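Local coordinates for protein membrane-bound lytic murein transglycosylase (Agrobacterium tumefaciens, PDB 2PNW) that probably cleaves the glycan strands of bacterial peptidoglycan as a lytic transglycosylase of the MltA family, forming 1,6-anhydromuramoyl ends, at residues T99-P104 with H187-A192; V213-G218 with L252-S257. One frame throughout, in Å; residues are numbered along the deposited sequence.

Contact 1: residues T99-P104 with H187-A192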
ATOM      1  N   THR A  99      -6.544   7.827  -3.604  1.00 23.28           N
ATOM      2  CA  THR A  99      -5.554   8.601  -2.906  1.00 23.26           C
ATOM      3  C   THR A  99      -4.196   8.128  -3.426  1.00 22.77           C
ATOM      4  O   THR A  99      -4.133   7.392  -4.441  1.00 22.23           O
ATOM      5  CB  THR A  99      -5.714   8.474  -1.380  1.00 23.53           C
ATOM      6  OG1 THR A  99      -5.742   7.089  -1.008  1.00 25.19           O
ATOM      7  CG2 THR A  99      -7.042   9.128  -0.920  1.00 24.22           C
ATOM      8  N   ALA A 100      -3.110   8.557  -2.789  1.00 22.23           N
ATOM      9  CA  ALA A 100      -1.782   8.125  -3.259  1.00 21.67           C
ATOM     10  C   ALA A 100      -0.850   7.848  -2.100  1.00 21.75           C
ATOM     11  O   ALA A 100      -1.068   8.349  -0.985  1.00 22.61           O
ATOM     12  CB  ALA A 100      -1.170   9.143  -4.222  1.00 21.34           C
ATOM     13  N   PHE A 101       0.190   7.058  -2.364  1.00 19.53           N
ATOM     14  CA  PHE A 101       1.207   6.758  -1.365  1.00 18.95           C
ATOM     15  C   PHE A 101       2.570   6.695  -2.043  1.00 18.82           C
ATOM     16  O   PHE A 101       2.652   6.737  -3.279  1.00 19.15           O
ATOM     17  CB  PHE A 101       0.862   5.471  -0.572  1.00 19.31           C
ATOM     18  CG  PHE A 101       1.099   4.171  -1.326  1.00 19.12           C
ATOM     19  CD1 PHE A 101       2.080   3.278  -0.890  1.00 20.93           C
ATOM     20  CD2 PHE A 101       0.295   3.801  -2.387  1.00 19.97           C
ATOM     21  CE1 PHE A 101       2.276   2.030  -1.555  1.00 19.78           C
ATOM     22  CE2 PHE A 101       0.472   2.562  -3.046  1.00 18.35           C
ATOM     23  CZ  PHE A 101       1.474   1.698  -2.634  1.00 19.72           C
ATOM     24  N   TYR A 102       3.639   6.633  -1.257  1.00 18.50           N
ATOM     25  CA  TYR A 102       4.987   6.718  -1.834  1.00 18.27           C
ATOM     26  C   TYR A 102       5.930   6.052  -0.865  1.00 17.90           C
ATOM     27  O   TYR A 102       5.493   5.648   0.213  1.00 18.24           O
ATOM     28  CB  TYR A 102       5.390   8.182  -2.110  1.00 18.93           C
ATOM     29  CG  TYR A 102       5.706   9.011  -0.883  1.00 19.23           C
ATOM     30  CD1 TYR A 102       7.007   9.481  -0.651  1.00 19.13           C
ATOM     31  CD2 TYR A 102       4.707   9.324   0.050  1.00 17.03           C
ATOM     32  CE1 TYR A 102       7.301  10.262   0.493  1.00 19.60           C
ATOM     33  CE2 TYR A 102       4.998  10.079   1.188  1.00 19.75           C
ATOM     34  CZ  TYR A 102       6.273  10.547   1.393  1.00 20.15           C
ATOM     35  OH  TYR A 102       6.541  11.307   2.516  1.00 21.33           O
ATOM     36  N   GLU A 103       7.185   5.862  -1.274  1.00 16.38           N
ATOM     37  CA  GLU A 103       8.228   5.326  -0.398  1.00 16.83           C
ATOM     38  C   GLU A 103       9.064   6.522   0.057  1.00 16.51           C
ATOM     39  O   GLU A 103       9.827   7.064  -0.772  1.00 16.51           O
ATOM     40  CB  GLU A 103       9.148   4.390  -1.188  1.00 16.35           C
ATOM     41  CG  GLU A 103      10.156   3.617  -0.327  1.00 18.37           C
ATOM     42  CD  GLU A 103      11.158   2.767  -1.158  1.00 19.77           C
ATOM     43  OE1 GLU A 103      11.419   3.080  -2.350  1.00 22.83           O
ATOM     44  OE2 GLU A 103      11.741   1.822  -0.579  1.00 21.07           O
ATOM     45  N   PRO A 104       8.936   6.949   1.340  1.00 16.04           N
ATOM     46  CA  PRO A 104       9.767   8.077   1.735  1.00 16.27           C
ATOM     47  C   PRO A 104      11.236   7.742   1.907  1.00 17.32           C
ATOM     48  O   PRO A 104      11.617   6.595   2.198  1.00 17.05           O
ATOM     49  CB  PRO A 104       9.180   8.511   3.108  1.00 16.09           C
ATOM     50  CG  PRO A 104       7.831   7.802   3.223  1.00 16.83           C
ATOM     51  CD  PRO A 104       8.037   6.527   2.433  1.00 15.92           C
ATOM     52  N   HIS A 187       5.569   4.623   8.796  1.00 14.83           N
ATOM     53  CA  HIS A 187       4.615   3.584   9.228  1.00 15.08           C
ATOM     54  C   HIS A 187       3.373   3.588   8.346  1.00 15.94           C
ATOM     55  O   HIS A 187       2.894   2.525   7.964  1.00 16.19           O
ATOM     56  CB  HIS A 187       4.186   3.787  10.694  1.00 14.96           C
ATOM     57  CG  HIS A 187       5.230   3.383  11.703  1.00 13.92           C
ATOM     58  ND1 HIS A 187       4.940   2.556  12.769  1.00 15.01           N
ATOM     59  CD2 HIS A 187       6.557   3.665  11.795  1.00 12.41           C
ATOM     60  CE1 HIS A 187       6.036   2.362  13.486  1.00 13.96           C
ATOM     61  NE2 HIS A 187       7.028   3.030  12.922  1.00 13.90           N
ATOM     62  N   VAL A 188       2.850   4.776   8.025  1.00 15.59           N
ATOM     63  CA  VAL A 188       1.635   4.881   7.212  1.00 15.70           C
ATOM     64  C   VAL A 188       1.869   4.368   5.790  1.00 16.20           C
ATOM     65  O   VAL A 188       1.024   3.625   5.239  1.00 16.60           O
ATOM     66  CB  VAL A 188       1.106   6.348   7.182  1.00 16.00           C
ATOM     67  CG1 VAL A 188      -0.134   6.482   6.299  1.00 17.98           C
ATOM     68  CG2 VAL A 188       0.776   6.808   8.606  1.00 16.30           C
ATOM     69  N   GLN A 189       2.997   4.749   5.185  1.00 16.36           N
ATOM     70  CA  GLN A 189       3.290   4.298   3.807  1.00 16.88           C
ATOM     71  C   GLN A 189       3.603   2.787   3.774  1.00 17.38           C
ATOM     72  O   GLN A 189       3.256   2.093   2.791  1.00 18.41           O
ATOM     73  CB  GLN A 189       4.466   5.066   3.187  1.00 16.64           C
ATOM     74  CG  GLN A 189       4.354   6.610   3.151  1.00 16.46           C
ATOM     75  CD  GLN A 189       2.970   7.117   2.858  1.00 19.59           C
ATOM     76  OE1 GLN A 189       2.474   6.998   1.745  1.00 20.58           O
ATOM     77  NE2 GLN A 189       2.331   7.707   3.868  1.00 22.28           N
ATOM     78  N   GLY A 190       4.307   2.306   4.802  1.00 16.13           N
ATOM     79  CA  GLY A 190       4.642   0.870   4.920  1.00 16.50           C
ATOM     80  C   GLY A 190       6.020   0.507   4.373  1.00 16.76           C
ATOM     81  O   GLY A 190       6.360  -0.659   4.345  1.00 16.72           O
ATOM     82  N   ALA A 191       6.818   1.501   3.958  1.00 15.54           N
ATOM     83  CA  ALA A 191       8.172   1.240   3.456  1.00 16.34           C
ATOM     84  C   ALA A 191       8.975   2.525   3.487  1.00 16.64           C
ATOM     85  O   ALA A 191       8.393   3.619   3.555  1.00 16.63           O
ATOM     86  CB  ALA A 191       8.104   0.712   2.024  1.00 15.96           C
ATOM     87  N   ALA A 192      10.301   2.410   3.406  1.00 16.39           N
ATOM     88  CA  ALA A 192      11.122   3.615   3.308  1.00 16.60           C
ATOM     89  C   ALA A 192      12.479   3.268   2.771  1.00 16.48           C
ATOM     90  O   ALA A 192      12.920   2.121   2.893  1.00 15.47           O
ATOM     91  CB  ALA A 192      11.290   4.245   4.693  1.00 15.71           C
TER
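From Phe101 to Pro104 the strand runs at 27° to the chain from Gln189 to Ala192, and the two backbones draw closer along the way. The approach ends with the CA atoms of Pro104 and Ala192 4.9 Å apart. Gln189, the last helical residue before Gly190 turns away with positive phi, carries the contact. Its CG lies anti to its own carbonyl carbon, and a bend at chi2 sets CD back over the strand. The amide oxygen OE1 then accepts a hydrogen bond from Tyr102 N at 3.2 Å; the N-H...O angle is 152°, and the donor is slightly tilted from the carbonyl plane. OE1 also comes close to CB of Phe101, while CB and CG of Gln189 lie against Tyr102 O. Ring and amide planes of Tyr102 and Gln189 stand 38° apart, with CD2 of Tyr102 3.6 Å from OE1 of Gln189. Pro104 packs beside the aliphatic part of Gln189: its CG meets Gln189 CG at 3.7 Å. Its CD approaches Ala191 O at 3.1 Å, a buried carbonyl oxygen without a hydrogen-bonding partner in the model. Farther on, Ala192 CA makes a CA-H...O contact with Pro104 O. Glu103 reaches past Ala192 with an extended chain, and its carboxylate is held by Arg203 and Ser341. Both segments lie within the MltA-specific insert domain range, where the helix-to-strand turn at Gly190 brings strand 191-195 alongside strand 96-109 as a parallel partner; strand 96-109 also hydrogen-bonds through its backbone to strand 334-341.

Contact 2: residues V213-G218 with L252-S257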
ATOM      1  N   VAL A 213      -6.087  -1.802  15.396  1.00 15.15           N
ATOM      2  CA  VAL A 213      -6.642  -1.148  14.210  1.00 15.88           C
ATOM      3  C   VAL A 213      -5.849   0.123  13.894  1.00 15.43           C
ATOM      4  O   VAL A 213      -5.289   0.777  14.804  1.00 15.49           O
ATOM      5  CB  VAL A 213      -8.180  -0.827  14.402  1.00 16.19           C
ATOM      6  CG1 VAL A 213      -8.393   0.287  15.455  1.00 17.65           C
ATOM      7  CG2 VAL A 213      -8.844  -0.462  13.078  1.00 17.49           C
ATOM      8  N   PHE A 214      -5.767   0.439  12.606  1.00 15.58           N
ATOM      9  CA  PHE A 214      -5.222   1.710  12.159  1.00 16.36           C
ATOM     10  C   PHE A 214      -6.262   2.836  12.361  1.00 16.77           C
ATOM     11  O   PHE A 214      -7.433   2.668  12.001  1.00 15.38           O
ATOM     12  CB  PHE A 214      -4.823   1.607  10.680  1.00 16.90           C
ATOM     13  CG  PHE A 214      -4.297   2.894  10.101  1.00 16.23           C
ATOM     14  CD1 PHE A 214      -2.973   3.295  10.332  1.00 20.56           C
ATOM     15  CD2 PHE A 214      -5.143   3.730   9.363  1.00 19.17           C
ATOM     16  CE1 PHE A 214      -2.478   4.524   9.798  1.00 19.56           C
ATOM     17  CE2 PHE A 214      -4.678   4.968   8.864  1.00 19.64           C
ATOM     18  CZ  PHE A 214      -3.333   5.345   9.071  1.00 19.86           C
ATOM     19  N   SER A 215      -5.841   3.956  12.962  1.00 17.28           N
ATOM     20  CA  SER A 215      -6.702   5.156  13.016  1.00 18.07           C
ATOM     21  C   SER A 215      -6.046   6.318  12.284  1.00 19.20           C
ATOM     22  O   SER A 215      -4.897   6.658  12.574  1.00 20.07           O
ATOM     23  CB  SER A 215      -7.027   5.567  14.454  1.00 18.75           C
ATOM     24  OG  SER A 215      -7.569   4.476  15.154  1.00 18.74           O
ATOM     25  N   PRO A 216      -6.745   6.887  11.284  1.00 20.13           N
ATOM     26  CA  PRO A 216      -6.187   7.989  10.514  1.00 20.01           C
ATOM     27  C   PRO A 216      -6.158   9.309  11.297  1.00 20.02           C
ATOM     28  O   PRO A 216      -7.209   9.756  11.816  1.00 20.71           O
ATOM     29  CB  PRO A 216      -7.120   8.085   9.315  1.00 20.03           C
ATOM     30  CG  PRO A 216      -8.416   7.531   9.793  1.00 21.41           C
ATOM     31  CD  PRO A 216      -8.069   6.466  10.774  1.00 20.08           C
ATOM     32  N   ILE A 217      -4.981   9.929  11.385  1.00 18.31           N
ATOM     33  CA  ILE A 217      -4.870  11.171  12.168  1.00 19.10           C
ATOM     34  C   ILE A 217      -5.504  12.352  11.443  1.00 18.98           C
ATOM     35  O   ILE A 217      -5.944  13.298  12.093  1.00 19.76           O
ATOM     36  CB  ILE A 217      -3.418  11.487  12.645  1.00 18.78           C
ATOM     37  CG1 ILE A 217      -2.478  11.698  11.449  1.00 19.15           C
ATOM     38  CG2 ILE A 217      -2.898  10.364  13.621  1.00 19.92           C
ATOM     39  CD1 ILE A 217      -1.157  12.320  11.855  1.00 20.20           C
ATOM     40  N   GLY A 218      -5.584  12.282  10.112  1.00 19.78           N
ATOM     41  CA  GLY A 218      -6.254  13.327   9.321  1.00 19.97           C
ATOM     42  C   GLY A 218      -7.701  13.481   9.768  1.00 20.95           C
ATOM     43  O   GLY A 218      -8.196  14.588   9.997  1.00 20.02           O
ATOM     44  N   LEU A 252      -0.546  11.385  17.414  1.00 15.11           N
ATOM     45  CA  LEU A 252       0.031  10.162  16.801  1.00 14.74           C
ATOM     46  C   LEU A 252      -0.454   8.917  17.533  1.00 14.23           C
ATOM     47  O   LEU A 252      -0.730   7.888  16.915  1.00 14.08           O
ATOM     48  CB  LEU A 252       1.557  10.205  16.857  1.00 14.94           C
ATOM     49  CG  LEU A 252       2.168  11.395  16.093  1.00 14.27           C
ATOM     50  CD1 LEU A 252       3.690  11.169  15.921  1.00 16.27           C
ATOM     51  CD2 LEU A 252       1.453  11.637  14.730  1.00 15.27           C
ATOM     52  N   TRP A 253      -0.565   9.011  18.853  1.00 14.73           N
ATOM     53  CA  TRP A 253      -0.904   7.829  19.670  1.00 14.78           C
ATOM     54  C   TRP A 253      -2.377   7.398  19.570  1.00 15.47           C
ATOM     55  O   TRP A 253      -2.748   6.289  20.006  1.00 15.61           O
ATOM     56  CB  TRP A 253      -0.479   8.073  21.126  1.00 15.38           C
ATOM     57  CG  TRP A 253       1.022   8.118  21.335  1.00 14.99           C
ATOM     58  CD1 TRP A 253       1.990   7.629  20.499  1.00 15.13           C
ATOM     59  CD2 TRP A 253       1.713   8.641  22.476  1.00 15.21           C
ATOM     60  NE1 TRP A 253       3.233   7.845  21.027  1.00 16.14           N
ATOM     61  CE2 TRP A 253       3.092   8.443  22.256  1.00 16.85           C
ATOM     62  CE3 TRP A 253       1.297   9.260  23.676  1.00 16.61           C
ATOM     63  CZ2 TRP A 253       4.065   8.842  23.184  1.00 16.59           C
ATOM     64  CZ3 TRP A 253       2.261   9.646  24.598  1.00 16.17           C
ATOM     65  CH2 TRP A 253       3.634   9.437  24.349  1.00 16.86           C
ATOM     66  N   HIS A 254      -3.211   8.263  18.970  1.00 15.16           N
ATOM     67  CA  HIS A 254      -4.583   7.905  18.557  1.00 14.45           C
ATOM     68  C   HIS A 254      -4.521   6.732  17.586  1.00 14.31           C
ATOM     69  O   HIS A 254      -5.428   5.911  17.536  1.00 15.46           O
ATOM     70  CB  HIS A 254      -5.243   9.101  17.864  1.00 14.35           C
ATOM     71  CG  HIS A 254      -6.574   8.801  17.247  1.00 14.54           C
ATOM     72  ND1 HIS A 254      -7.688   8.500  18.000  1.00 15.99           N
ATOM     73  CD2 HIS A 254      -6.987   8.846  15.960  1.00 15.78           C
ATOM     74  CE1 HIS A 254      -8.728   8.336  17.197  1.00 15.73           C
ATOM     75  NE2 HIS A 254      -8.324   8.532  15.948  1.00 15.32           N
ATOM     76  N   ASN A 255      -3.455   6.677  16.793  1.00 14.16           N
ATOM     77  CA  ASN A 255      -3.208   5.492  15.944  1.00 14.12           C
ATOM     78  C   ASN A 255      -2.469   4.435  16.754  1.00 14.08           C
ATOM     79  O   ASN A 255      -1.242   4.469  16.898  1.00 14.67           O
ATOM     80  CB  ASN A 255      -2.400   5.853  14.683  1.00 14.02           C
ATOM     81  CG  ASN A 255      -2.094   4.610  13.842  1.00 14.70           C
ATOM     82  OD1 ASN A 255      -2.911   3.688  13.797  1.00 13.52           O
ATOM     83  ND2 ASN A 255      -0.922   4.569  13.218  1.00 14.73           N
ATOM     84  N   ARG A 256      -3.219   3.507  17.330  1.00 12.53           N
ATOM     85  CA  ARG A 256      -2.631   2.505  18.218  1.00 12.44           C
ATOM     86  C   ARG A 256      -1.808   1.457  17.452  1.00 12.81           C
ATOM     87  O   ARG A 256      -0.950   0.801  18.047  1.00 12.39           O
ATOM     88  CB  ARG A 256      -3.747   1.772  18.976  1.00 12.88           C
ATOM     89  CG  ARG A 256      -4.402   2.676  20.010  1.00 12.56           C
ATOM     90  CD  ARG A 256      -5.455   1.865  20.778  1.00 19.06           C
ATOM     91  NE  ARG A 256      -4.862   0.965  21.741  1.00 21.62           N
ATOM     92  CZ  ARG A 256      -5.368  -0.230  22.094  1.00 20.31           C
ATOM     93  NH1 ARG A 256      -6.442  -0.739  21.508  1.00 19.91           N
ATOM     94  NH2 ARG A 256      -4.732  -0.924  23.017  1.00 19.85           N
ATOM     95  N   SER A 257      -2.102   1.294  16.169  1.00 12.24           N
ATOM     96  CA  SER A 257      -1.332   0.370  15.315  1.00 13.51           C
ATOM     97  C   SER A 257       0.126   0.804  15.278  1.00 14.31           C
ATOM     98  O   SER A 257       0.416   2.003  15.290  1.00 14.05           O
ATOM     99  CB  SER A 257      -1.876   0.409  13.883  1.00 14.67           C
ATOM    100  OG  SER A 257      -0.981  -0.276  13.005  1.00 14.38           O
TER
HETATM  101  O   HOH W   1      -5.935   2.830  16.478  1.00 15.94           O
HETATM  102  O   HOH W   2      -9.257   8.702  13.400  1.00 21.75           O
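Ser215 and Asn255 form the tight centre, with their CA atoms 4.6 Å apart. Asn255 has CG anti to its backbone N, and OD1 takes a hydrogen bond from Ser215 N at 3.1 Å. The N-H...O angle of 164° is nearly straight, although the donor stands above the carbonyl plane, 42° out of it. The same amide meets the Phe214 ring obliquely: OD1 of Asn255 is 3.5 Å from CD1 of Phe214, ND2 lies near CD1 and CE1, and the two planes are 69° apart. On the buried flank CD1 of Ile217 touches CD2 of Leu252 at 3.9 Å, and Phe184 of helix 180-189 packs against both side chains and Asn255. In the fold, this joins the Pro216 N-cap of helix 217-223 to the loop between helix 248-252 and strand 259-263, and the two segments lie within the MltA-specific insert domain range. The outer side is looser and bridged by water. Water 1 donates to Val213 O, accepts from Arg256 N at 2.9 Å and hydrogen-bonds to Ser215 OG, linking the two segments. Water 2 donates to Pro216 O and is hydrogen-bonded, in the ring plane, to NE2 of the exposed His254 at 2.7 Å. CB of Ser215 touches CD2 and NE2 of His254 at 3.6 Å, and its OG lies over one face of the ring, offset toward the rim.

Overall arrangement
Contact 1 closes before contact 2 opens along the chain, and their centres lie about 15 Å apart within the MltA-specific insert domain range. Contact 1 is buried, its centre about 7 Å from the chain centre; contact 2 is only partly buried, its centre about 16 Å from the chain centre. Helix 180-189 connects them: it supplies Val188 and Gln189 of contact 1, while its Phe184 packs against contact 2. The two touch directly where Val188 CG2 lies 4.2 Å from Phe214 CE1. Contact 1 joins helix 180-189 and strand 191-195 to strand 96-109, which also pairs with 334-341 and 353-363, whereas contact 2 ties together loops and helix ends.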